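Local coordinates for predicted ATPase involved in replication control, Cdc46/Mcm family (Methanopyrus kandleri AV19, PDB 3F8T), which probably binds ATP and single-stranded DNA and acts in DNA replication as a member of the MCM helicase family, at residues 117-123 against 160-166; 357-361 against 373-377; 459-463 against 475-479. The protein carries 2 engineered substitutions. All coordinates share one frame; numbering follows the deposited sequence.

Contact 1 of 3, residues 117-123 against 160-166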
ATOM      1  N   ALA A 117     -14.811  16.808  18.859  1.00 23.73           N
ATOM      2  CA  ALA A 117     -15.698  16.222  17.850  1.00 23.07           C
ATOM      3  C   ALA A 117     -15.445  14.738  17.567  1.00 23.28           C
ATOM      4  O   ALA A 117     -14.301  14.246  17.677  1.00 23.04           O
ATOM      5  CB  ALA A 117     -15.598  17.012  16.554  1.00 23.10           C
ATOM      6  N   LEU A 118     -16.521  14.044  17.187  1.00 22.15           N
ATOM      7  CA  LEU A 118     -16.441  12.699  16.636  1.00 21.84           C
ATOM      8  C   LEU A 118     -16.031  12.807  15.178  1.00 21.16           C
ATOM      9  O   LEU A 118     -16.658  13.536  14.390  1.00 21.02           O
ATOM     10  CB  LEU A 118     -17.809  12.003  16.727  1.00 21.36           C
ATOM     11  CG  LEU A 118     -17.929  10.652  16.008  1.00 21.23           C
ATOM     12  CD1 LEU A 118     -17.180   9.578  16.781  1.00 22.41           C
ATOM     13  CD2 LEU A 118     -19.400  10.316  15.881  1.00 20.69           C
ATOM     14  N   ILE A 119     -14.973  12.092  14.819  1.00 20.87           N
ATOM     15  CA  ILE A 119     -14.441  12.122  13.464  1.00 20.89           C
ATOM     16  C   ILE A 119     -13.913  10.742  13.080  1.00 21.26           C
ATOM     17  O   ILE A 119     -13.748   9.876  13.945  1.00 20.68           O
ATOM     18  CB  ILE A 119     -13.281  13.173  13.308  1.00 21.25           C
ATOM     19  CG1 ILE A 119     -11.992  12.685  13.989  1.00 20.29           C
ATOM     20  CG2 ILE A 119     -13.716  14.559  13.846  1.00 20.92           C
ATOM     21  CD1 ILE A 119     -10.729  13.349  13.499  1.00 21.09           C
ATOM     22  N   SER A 120     -13.629  10.548  11.788  1.00 22.07           N
ATOM     23  CA  SER A 120     -12.738   9.450  11.402  1.00 22.62           C
ATOM     24  C   SER A 120     -11.495  10.010  10.718  1.00 23.00           C
ATOM     25  O   SER A 120     -11.532  11.099  10.122  1.00 22.98           O
ATOM     26  CB  SER A 120     -13.442   8.403  10.526  1.00 22.99           C
ATOM     27  OG  SER A 120     -13.432   8.768   9.162  1.00 24.23           O
ATOM     28  N   ILE A 121     -10.386   9.295  10.873  1.00 23.06           N
ATOM     29  CA  ILE A 121      -9.192   9.533  10.068  1.00 22.84           C
ATOM     30  C   ILE A 121      -8.893   8.272   9.273  1.00 22.89           C
ATOM     31  O   ILE A 121      -9.331   7.181   9.643  1.00 22.45           O
ATOM     32  CB  ILE A 121      -7.959   9.966  10.923  1.00 23.23           C
ATOM     33  CG1 ILE A 121      -7.541   8.893  11.946  1.00 22.95           C
ATOM     34  CG2 ILE A 121      -8.239  11.307  11.586  1.00 23.15           C
ATOM     35  CD1 ILE A 121      -6.147   9.122  12.577  1.00 23.32           C
ATOM     36  N   GLU A 122      -8.149   8.425   8.184  1.00 22.08           N
ATOM     37  CA  GLU A 122      -7.704   7.279   7.432  1.00 22.38           C
ATOM     38  C   GLU A 122      -6.272   7.500   6.969  1.00 21.71           C
ATOM     39  O   GLU A 122      -5.935   8.573   6.461  1.00 20.97           O
ATOM     40  CB  GLU A 122      -8.626   7.060   6.239  1.00 23.25           C
ATOM     41  CG  GLU A 122      -8.321   5.811   5.419  1.00 26.82           C
ATOM     42  CD  GLU A 122      -9.259   5.701   4.239  1.00 32.88           C
ATOM     43  OE1 GLU A 122      -9.134   6.519   3.311  1.00 37.24           O
ATOM     44  OE2 GLU A 122     -10.138   4.818   4.253  1.00 37.45           O
ATOM     45  N   GLY A 123      -5.431   6.493   7.178  1.00 20.35           N
ATOM     46  CA  GLY A 123      -4.080   6.518   6.649  1.00 20.09           C
ATOM     47  C   GLY A 123      -3.216   5.363   7.103  1.00 18.87           C
ATOM     48  O   GLY A 123      -3.726   4.321   7.499  1.00 19.55           O
ATOM     49  N   ARG A 160      -2.815   0.112   6.790  1.00 20.43           N
ATOM     50  CA  ARG A 160      -3.730   1.187   6.444  1.00 20.97           C
ATOM     51  C   ARG A 160      -5.056   1.002   7.188  1.00 21.17           C
ATOM     52  O   ARG A 160      -5.675  -0.056   7.128  1.00 20.61           O
ATOM     53  CB  ARG A 160      -3.971   1.244   4.943  1.00 21.73           C
ATOM     54  CG  ARG A 160      -4.693   2.484   4.502  1.00 22.51           C
ATOM     55  CD  ARG A 160      -4.493   2.723   3.005  1.00 26.79           C
ATOM     56  NE  ARG A 160      -5.420   3.744   2.536  1.00 29.87           N
ATOM     57  CZ  ARG A 160      -6.650   3.491   2.108  1.00 32.39           C
ATOM     58  NH1 ARG A 160      -7.429   4.500   1.713  1.00 35.58           N
ATOM     59  NH2 ARG A 160      -7.102   2.239   2.054  1.00 33.34           N
ATOM     60  N   VAL A 161      -5.493   2.054   7.870  1.00 21.59           N
ATOM     61  CA  VAL A 161      -6.630   1.952   8.776  1.00 21.86           C
ATOM     62  C   VAL A 161      -7.588   3.136   8.648  1.00 22.49           C
ATOM     63  O   VAL A 161      -7.186   4.233   8.257  1.00 21.67           O
ATOM     64  CB  VAL A 161      -6.143   1.820  10.256  1.00 21.73           C
ATOM     65  CG1 VAL A 161      -5.298   0.564  10.426  1.00 23.56           C
ATOM     66  CG2 VAL A 161      -5.340   3.060  10.688  1.00 20.83           C
ATOM     67  N   GLU A 162      -8.867   2.893   8.933  1.00 22.30           N
ATOM     68  CA  GLU A 162      -9.775   3.975   9.273  1.00 23.57           C
ATOM     69  C   GLU A 162     -10.072   3.888  10.766  1.00 22.45           C
ATOM     70  O   GLU A 162     -10.416   2.811  11.292  1.00 22.14           O
ATOM     71  CB  GLU A 162     -11.070   3.959   8.448  1.00 23.49           C
ATOM     72  CG  GLU A 162     -11.931   5.222   8.676  1.00 25.80           C
ATOM     73  CD  GLU A 162     -13.072   5.404   7.671  1.00 28.17           C
ATOM     74  OE1 GLU A 162     -13.526   4.399   7.079  1.00 33.24           O
ATOM     75  OE2 GLU A 162     -13.533   6.565   7.492  1.00 34.69           O
ATOM     76  N   ILE A 163      -9.904   5.015  11.451  1.00 21.70           N
ATOM     77  CA  ILE A 163     -10.091   5.058  12.901  1.00 20.77           C
ATOM     78  C   ILE A 163     -11.159   6.072  13.221  1.00 21.50           C
ATOM     79  O   ILE A 163     -11.061   7.248  12.849  1.00 21.48           O
ATOM     80  CB  ILE A 163      -8.804   5.442  13.681  1.00 21.03           C
ATOM     81  CG1 ILE A 163      -7.650   4.507  13.333  1.00 19.95           C
ATOM     82  CG2 ILE A 163      -9.048   5.404  15.226  1.00 19.04           C
ATOM     83  CD1 ILE A 163      -6.354   4.803  14.091  1.00 20.69           C
ATOM     84  N   LEU A 164     -12.181   5.606  13.918  1.00 20.99           N
ATOM     85  CA  LEU A 164     -13.218   6.477  14.418  1.00 21.88           C
ATOM     86  C   LEU A 164     -12.880   6.825  15.858  1.00 20.93           C
ATOM     87  O   LEU A 164     -12.409   5.971  16.609  1.00 21.02           O
ATOM     88  CB  LEU A 164     -14.540   5.749  14.347  1.00 22.43           C
ATOM     89  CG  LEU A 164     -15.706   6.606  13.910  1.00 27.04           C
ATOM     90  CD1 LEU A 164     -16.416   5.913  12.753  1.00 31.01           C
ATOM     91  CD2 LEU A 164     -16.624   6.788  15.093  1.00 31.44           C
ATOM     92  N   GLY A 165     -13.123   8.073  16.244  1.00 20.98           N
ATOM     93  CA  GLY A 165     -12.787   8.507  17.581  1.00 20.59           C
ATOM     94  C   GLY A 165     -13.238   9.908  17.905  1.00 20.34           C
ATOM     95  O   GLY A 165     -13.828  10.586  17.086  1.00 20.31           O
ATOM     96  N   ILE A 166     -12.928  10.339  19.118  1.00 20.58           N
ATOM     97  CA  ILE A 166     -13.214  11.700  19.532  1.00 21.33           C
ATOM     98  C   ILE A 166     -11.873  12.438  19.774  1.00 21.81           C
ATOM     99  O   ILE A 166     -10.983  11.920  20.444  1.00 22.20           O
ATOM    100  CB  ILE A 166     -14.139  11.725  20.775  1.00 21.52           C
ATOM    101  CG1 ILE A 166     -15.538  11.176  20.407  1.00 20.86           C
ATOM    102  CG2 ILE A 166     -14.292  13.158  21.282  1.00 21.03           C
ATOM    103  CD1 ILE A 166     -16.404  10.817  21.628  1.00 22.46           C
TER

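Contact 2 of 3, residues 357-361 against 373-377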
ATOM      1  N   PRO A 357      27.412  -4.891 -20.246  1.00 43.52           N
ATOM      2  CA  PRO A 357      26.774  -3.962 -19.304  1.00 42.48           C
ATOM      3  C   PRO A 357      26.532  -4.503 -17.889  1.00 41.42           C
ATOM      4  O   PRO A 357      26.705  -3.757 -16.921  1.00 41.04           O
ATOM      5  CB  PRO A 357      25.454  -3.627 -19.994  1.00 42.33           C
ATOM      6  CG  PRO A 357      25.770  -3.732 -21.423  1.00 42.30           C
ATOM      7  CD  PRO A 357      26.682  -4.919 -21.525  1.00 43.04           C
ATOM      8  N   ILE A 358      26.162  -5.774 -17.759  1.00 40.17           N
ATOM      9  CA  ILE A 358      25.884  -6.326 -16.439  1.00 39.87           C
ATOM     10  C   ILE A 358      27.155  -6.507 -15.592  1.00 40.29           C
ATOM     11  O   ILE A 358      27.103  -6.442 -14.361  1.00 39.85           O
ATOM     12  CB  ILE A 358      25.053  -7.632 -16.498  1.00 39.74           C
ATOM     13  CG1 ILE A 358      24.430  -7.914 -15.121  1.00 38.86           C
ATOM     14  CG2 ILE A 358      25.883  -8.808 -17.046  1.00 38.92           C
ATOM     15  CD1 ILE A 358      23.267  -8.871 -15.149  1.00 38.34           C
ATOM     16  N   ALA A 359      28.290  -6.715 -16.256  1.00 40.31           N
ATOM     17  CA  ALA A 359      29.569  -6.845 -15.564  1.00 41.00           C
ATOM     18  C   ALA A 359      30.000  -5.540 -14.897  1.00 41.23           C
ATOM     19  O   ALA A 359      30.777  -5.560 -13.942  1.00 41.68           O
ATOM     20  CB  ALA A 359      30.650  -7.356 -16.520  1.00 40.71           C
ATOM     21  N   ARG A 360      29.483  -4.417 -15.386  1.00 41.73           N
ATOM     22  CA  ARG A 360      29.814  -3.094 -14.849  1.00 42.89           C
ATOM     23  C   ARG A 360      29.032  -2.722 -13.585  1.00 42.75           C
ATOM     24  O   ARG A 360      29.353  -1.732 -12.926  1.00 42.76           O
ATOM     25  CB  ARG A 360      29.615  -2.010 -15.910  1.00 42.89           C
ATOM     26  CG  ARG A 360      30.580  -2.089 -17.091  1.00 44.02           C
ATOM     27  CD  ARG A 360      30.230  -1.063 -18.163  1.00 45.11           C
ATOM     28  NE  ARG A 360      28.797  -1.054 -18.470  1.00 50.65           N
ATOM     29  CZ  ARG A 360      28.001   0.015 -18.376  1.00 52.65           C
ATOM     30  NH1 ARG A 360      28.491   1.196 -18.007  1.00 53.21           N
ATOM     31  NH2 ARG A 360      26.706  -0.094 -18.669  1.00 53.38           N
ATOM     32  N   ILE A 361      28.007  -3.504 -13.265  1.00 42.66           N
ATOM     33  CA  ILE A 361      27.228  -3.304 -12.046  1.00 43.32           C
ATOM     34  C   ILE A 361      27.991  -3.882 -10.857  1.00 43.35           C
ATOM     35  O   ILE A 361      28.194  -5.094 -10.778  1.00 43.59           O
ATOM     36  CB  ILE A 361      25.846  -3.991 -12.147  1.00 43.04           C
ATOM     37  CG1 ILE A 361      25.042  -3.408 -13.314  1.00 43.56           C
ATOM     38  CG2 ILE A 361      25.075  -3.863 -10.832  1.00 43.22           C
ATOM     39  CD1 ILE A 361      23.751  -4.143 -13.587  1.00 43.50           C
ATOM     40  N   LEU A 373      14.121  -7.792 -13.569  1.00 19.16           N
ATOM     41  CA  LEU A 373      14.596  -7.119 -14.772  1.00 19.59           C
ATOM     42  C   LEU A 373      15.628  -6.081 -14.413  1.00 20.46           C
ATOM     43  O   LEU A 373      15.496  -5.393 -13.408  1.00 19.45           O
ATOM     44  CB  LEU A 373      13.446  -6.402 -15.489  1.00 19.61           C
ATOM     45  CG  LEU A 373      12.254  -7.225 -15.980  1.00 21.43           C
ATOM     46  CD1 LEU A 373      11.011  -6.374 -16.111  1.00 21.91           C
ATOM     47  CD2 LEU A 373      12.592  -7.924 -17.282  1.00 20.51           C
ATOM     48  N   ILE A 374      16.649  -5.956 -15.255  1.00 21.33           N
ATOM     49  CA  ILE A 374      17.549  -4.825 -15.167  1.00 23.07           C
ATOM     50  C   ILE A 374      17.376  -4.009 -16.435  1.00 24.45           C
ATOM     51  O   ILE A 374      17.473  -4.544 -17.537  1.00 24.37           O
ATOM     52  CB  ILE A 374      19.036  -5.226 -14.984  1.00 23.25           C
ATOM     53  CG1 ILE A 374      19.177  -6.234 -13.833  1.00 23.49           C
ATOM     54  CG2 ILE A 374      19.887  -3.939 -14.793  1.00 23.37           C
ATOM     55  CD1 ILE A 374      20.617  -6.716 -13.553  1.00 24.35           C
ATOM     56  N   ALA A 375      17.083  -2.730 -16.263  1.00 25.87           N
ATOM     57  CA  ALA A 375      16.878  -1.815 -17.378  1.00 28.54           C
ATOM     58  C   ALA A 375      18.135  -0.957 -17.567  1.00 30.39           C
ATOM     59  O   ALA A 375      18.395  -0.016 -16.795  1.00 30.15           O
ATOM     60  CB  ALA A 375      15.656  -0.957 -17.119  1.00 28.42           C
ATOM     61  N   PHE A 376      18.929  -1.323 -18.570  1.00 31.89           N
ATOM     62  CA  PHE A 376      20.162  -0.619 -18.897  1.00 34.48           C
ATOM     63  C   PHE A 376      19.814   0.557 -19.776  1.00 36.04           C
ATOM     64  O   PHE A 376      19.486   0.382 -20.952  1.00 36.97           O
ATOM     65  CB  PHE A 376      21.160  -1.544 -19.609  1.00 34.22           C
ATOM     66  CG  PHE A 376      21.560  -2.746 -18.800  1.00 34.03           C
ATOM     67  CD1 PHE A 376      20.909  -3.968 -18.972  1.00 33.58           C
ATOM     68  CD2 PHE A 376      22.585  -2.658 -17.866  1.00 33.40           C
ATOM     69  CE1 PHE A 376      21.265  -5.074 -18.210  1.00 33.25           C
ATOM     70  CE2 PHE A 376      22.945  -3.749 -17.113  1.00 32.73           C
ATOM     71  CZ  PHE A 376      22.286  -4.963 -17.281  1.00 33.89           C
ATOM     72  N   LEU A 377      19.846   1.755 -19.200  1.00 37.40           N
ATOM     73  CA  LEU A 377      19.487   2.961 -19.943  1.00 38.87           C
ATOM     74  C   LEU A 377      20.592   3.289 -20.952  1.00 40.07           C
ATOM     75  O   LEU A 377      21.761   2.990 -20.711  1.00 40.20           O
ATOM     76  CB  LEU A 377      19.255   4.140 -18.988  1.00 38.88           C
ATOM     77  CG  LEU A 377      18.381   3.954 -17.741  1.00 39.25           C
ATOM     78  CD1 LEU A 377      18.077   5.306 -17.123  1.00 39.96           C
ATOM     79  CD2 LEU A 377      17.091   3.222 -18.064  1.00 40.25           C
TER

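Contact 3 of 3, residues 459-463 against 475-479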
ATOM      1  N   ALA A 459       3.416 -11.154 -17.326  1.00 16.74           N
ATOM      2  CA  ALA A 459       2.186 -11.475 -18.075  1.00 17.58           C
ATOM      3  C   ALA A 459       0.909 -11.236 -17.258  1.00 17.37           C
ATOM      4  O   ALA A 459      -0.087 -10.740 -17.796  1.00 17.38           O
ATOM      5  CB  ALA A 459       2.233 -12.904 -18.599  1.00 17.46           C
ATOM      6  N   LYS A 460       0.938 -11.602 -15.977  1.00 17.57           N
ATOM      7  CA  LYS A 460      -0.161 -11.305 -15.057  1.00 18.33           C
ATOM      8  C   LYS A 460      -0.364  -9.781 -14.952  1.00 18.03           C
ATOM      9  O   LYS A 460      -1.497  -9.292 -14.990  1.00 17.11           O
ATOM     10  CB  LYS A 460       0.113 -11.917 -13.680  1.00 18.31           C
ATOM     11  CG  LYS A 460       0.030 -13.480 -13.638  1.00 18.95           C
ATOM     12  CD  LYS A 460       0.338 -13.998 -12.218  1.00 20.21           C
ATOM     13  CE  LYS A 460       0.027 -15.493 -12.051  1.00 21.28           C
ATOM     14  NZ  LYS A 460       0.639 -16.002 -10.764  1.00 22.91           N
ATOM     15  N   ALA A 461       0.735  -9.035 -14.812  1.00 17.49           N
ATOM     16  CA  ALA A 461       0.652  -7.574 -14.768  1.00 17.17           C
ATOM     17  C   ALA A 461      -0.003  -6.993 -16.014  1.00 17.54           C
ATOM     18  O   ALA A 461      -0.865  -6.097 -15.919  1.00 18.24           O
ATOM     19  CB  ALA A 461       2.036  -6.952 -14.537  1.00 17.47           C
ATOM     20  N   HIS A 462       0.359  -7.520 -17.189  1.00 17.51           N
ATOM     21  CA  HIS A 462      -0.246  -7.030 -18.413  1.00 17.39           C
ATOM     22  C   HIS A 462      -1.744  -7.395 -18.475  1.00 17.88           C
ATOM     23  O   HIS A 462      -2.559  -6.612 -18.967  1.00 16.99           O
ATOM     24  CB  HIS A 462       0.494  -7.499 -19.663  1.00 17.26           C
ATOM     25  CG  HIS A 462      -0.049  -6.892 -20.920  1.00 18.57           C
ATOM     26  ND1 HIS A 462       0.100  -5.553 -21.221  1.00 19.97           N
ATOM     27  CD2 HIS A 462      -0.795  -7.420 -21.916  1.00 17.95           C
ATOM     28  CE1 HIS A 462      -0.504  -5.290 -22.368  1.00 18.12           C
ATOM     29  NE2 HIS A 462      -1.057  -6.404 -22.809  1.00 21.93           N
ATOM     30  N   ALA A 463      -2.111  -8.571 -17.965  1.00 18.00           N
ATOM     31  CA  ALA A 463      -3.534  -8.941 -17.918  1.00 18.92           C
ATOM     32  C   ALA A 463      -4.305  -7.979 -16.997  1.00 19.00           C
ATOM     33  O   ALA A 463      -5.415  -7.548 -17.329  1.00 19.80           O
ATOM     34  CB  ALA A 463      -3.711 -10.407 -17.490  1.00 18.65           C
ATOM     35  N   ASP A 475      -0.278 -11.794 -23.598  1.00 23.93           N
ATOM     36  CA  ASP A 475       0.358 -11.264 -22.375  1.00 22.28           C
ATOM     37  C   ASP A 475       1.719 -11.924 -22.143  1.00 21.78           C
ATOM     38  O   ASP A 475       2.650 -11.280 -21.658  1.00 20.74           O
ATOM     39  CB  ASP A 475      -0.511 -11.482 -21.125  1.00 22.26           C
ATOM     40  CG  ASP A 475      -1.922 -10.899 -21.258  1.00 22.21           C
ATOM     41  OD1 ASP A 475      -2.071  -9.763 -21.760  1.00 22.17           O
ATOM     42  OD2 ASP A 475      -2.892 -11.578 -20.851  1.00 21.68           O
ATOM     43  N   VAL A 476       1.800 -13.221 -22.444  1.00 20.77           N
ATOM     44  CA  VAL A 476       3.037 -13.976 -22.295  1.00 20.41           C
ATOM     45  C   VAL A 476       4.080 -13.444 -23.267  1.00 20.31           C
ATOM     46  O   VAL A 476       5.234 -13.262 -22.896  1.00 19.55           O
ATOM     47  CB  VAL A 476       2.827 -15.498 -22.473  1.00 20.47           C
ATOM     48  CG1 VAL A 476       4.188 -16.213 -22.473  1.00 19.99           C
ATOM     49  CG2 VAL A 476       1.957 -16.044 -21.322  1.00 20.84           C
ATOM     50  N   ASP A 477       3.646 -13.158 -24.490  1.00 20.79           N
ATOM     51  CA  ASP A 477       4.523 -12.672 -25.544  1.00 22.13           C
ATOM     52  C   ASP A 477       5.159 -11.331 -25.183  1.00 22.12           C
ATOM     53  O   ASP A 477       6.355 -11.108 -25.423  1.00 22.28           O
ATOM     54  CB  ASP A 477       3.751 -12.556 -26.865  1.00 22.89           C
ATOM     55  CG  ASP A 477       3.514 -13.908 -27.523  1.00 25.28           C
ATOM     56  OD1 ASP A 477       4.026 -14.933 -27.023  1.00 28.64           O
ATOM     57  OD2 ASP A 477       2.820 -13.937 -28.554  1.00 30.04           O
ATOM     58  N   ILE A 478       4.352 -10.438 -24.630  1.00 21.36           N
ATOM     59  CA  ILE A 478       4.840  -9.124 -24.219  1.00 21.87           C
ATOM     60  C   ILE A 478       5.858  -9.251 -23.081  1.00 20.61           C
ATOM     61  O   ILE A 478       6.928  -8.636 -23.117  1.00 20.54           O
ATOM     62  CB  ILE A 478       3.670  -8.225 -23.783  1.00 21.50           C
ATOM     63  CG1 ILE A 478       2.883  -7.756 -25.000  1.00 23.92           C
ATOM     64  CG2 ILE A 478       4.172  -7.026 -22.938  1.00 23.72           C
ATOM     65  CD1 ILE A 478       1.512  -7.168 -24.626  1.00 23.93           C
ATOM     66  N   ALA A 479       5.498 -10.040 -22.071  1.00 19.68           N
ATOM     67  CA  ALA A 479       6.380 -10.365 -20.941  1.00 19.17           C
ATOM     68  C   ALA A 479       7.731 -10.973 -21.393  1.00 19.81           C
ATOM     69  O   ALA A 479       8.809 -10.533 -20.963  1.00 18.86           O
ATOM     70  CB  ALA A 479       5.656 -11.310 -20.005  1.00 18.90           C
TER

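Contact 1 of 3, residues 117-123 against 160-166
Leu-118 and Leu-164 meet on one face of an antiparallel strand pair, methyl CD1 of Leu-118 lying 3.3 Å from CD2 of Leu-164, tighter than ordinary van der Waals contact. The two leucine side chains cross obliquely, and Leu-164 has a first torsion of -140°, well away from a staggered position, so the fit looks strained or less certain. Ile-166 fills the hollow beside Leu-118, its CG1 4.3 Å from Leu-118 CD1; Ala-74 of helix 74-88 packs on both residues.

Next along this face, Ser-120 is small enough to form a dip that Glu-162 crosses diagonally. Ser-120 OG donates to Glu-162 OE2 over 2.8 Å, meeting the anti side of the carboxylate 18° out of its plane, and OG is also bonded to the backbone N of Arg-107. Further on, Glu-122 spreads its CG over one face of the Arg-160 guanidinium, while its OE1 makes a salt bridge to Arg-160 NH1 at 3.1 Å, the two planes turned 45° apart.

The other face is apolar. Ile-121 and Ile-163 run side by side, Ile-121 CG1 4.1 Å from Ile-163 CB, and both pack on Leu-172, as suits the interior of an OB-fold barrel. The bulky Ile-119 and Val-161 each pair with a glycine, Gly-165 and Gly-123, bump against hollow. Six backbone bonds join the strands, among them Ile-163 N to Ile-121 O at 2.9 Å.

Were Glu-162 cut back to an alanine, the Ser-120 hydroxyl would probably lose its acceptor and a gap would open above it. Glu-122 OE2 and Glu-162 OE1 are 4.4 Å apart, a like-charge proximity that Arg-160, whose NH2 is also held by Asp-181 O, is likely to ease, with Arg-107 near Glu-122 and Lys-180 near Glu-162 adding long, weak ion pairs.

Contact 2 of 3, residues 357-361 against 373-377
Ile-374, the first residue of strand segment 373-377 to touch the loop, offers both ends of its branched chain to residues 357-361. Its CD1 lies 3.8 Å from Ile-358 CD1, the two side chains crossing at about a right angle, while Ile-374 CG2 meets Ile-361 CD1 tip to tip at 4.1 Å. Branched aliphatic chains suit this place because each can fill two hollows at once, and Leu-368 of helix 365-368 packs on all three isoleucines.

Two residues on, Phe-376 points to the same side of the strand. With CG anti to the carbonyl carbon (chi1 -60°), its ring is put against the turn of the loop. Pro-357 CB makes a CH-pi contact over one face, 4.0 Å from the centroid of the Phe-376 ring, and Ile-374 CG2 covers the opposite face near its rim. Around the far end, Ile-361 CD1 comes within 3.6 Å of Phe-376 CE2 and Ile-358 CB within 3.9 Å of Phe-376 CZ. The flat ring is thus wedged between proline and isoleucines.

Strand 373-376 is an edge strand, beside 242-245, in a parallel sheet of order 2-3-4-1-5, the arrangement typical of the AAA+ P-loop ATPase core.

Contact 3 of 3, residues 459-463 against 475-479
Ala-459 and Asp-475 bring their helices together, with CA atoms 4.7 Å apart. The segments belong to helices 449-465 and 473-489 of the alpha-helical AAA lid; their local axes approach to 8.2 Å and their directions differ by 124°, a steep crossing that gives a compact patch of contact. Such closeness needs small residues at the crossing, and alanines supply them.

Ala-459 CB rests 3.5 Å from Asp-475 O, so its methyl sits directly on the backbone of the partner helix. One turn further along that helix, Ala-479 turns its methyl to the same residue, Ala-479 CB lying 4.0 Å from Ala-459 CB. In return, Asp-475 CB packs 3.4 Å from Ala-459 O, and the methyl of Ala-463 comes within 3.7 Å of Asp-475 OD2.

The carboxylate of Asp-475 is buried, yet well provided for: OD2 accepts a hydrogen bond from the backbone N of Glu-472, just before the helix begins, and forms a salt bridge with Arg-466. An acid suits this first turn, whose N-H groups lack acceptors within the helix and where negative charge would be expected to lie well with the helix dipole.

Beside it stands His-462, its CG anti to the backbone N (chi1 -175°), which swings the imidazole out across the gap toward the second helix. There Ile-478 crosses it at about a right angle and lays its terminal methyl over one face of the ring, near the rim, in a CH-pi contact 23° off the ring normal. A flat ring meets a branched aliphatic chain without any need for a polar mate on that face. Ile-478 CD1 lies 3.5 Å from the centroid of the His-462 imidazole.

The contacts follow one another along the chain, contact 1 closing before contact 2 opens and contact 2 before contact 3. Contact 1, in the OB-fold region, lies across the centre of the chain from the others: its centre is about 46 Å from that of contact 2 and about 39 Å from that of contact 3. Contacts 2 and 3 are nearer neighbours, their centres about 22 Å and their nearest atoms about 6 Å apart. Helix 473-489 connects them, since it holds one side of contact 3 and carries Tyr-486 and Thr-489 against the strand and loop of contact 2. Core and lid are thus joined; the OB region meets the core where strands 118-130 and 289-293 pair.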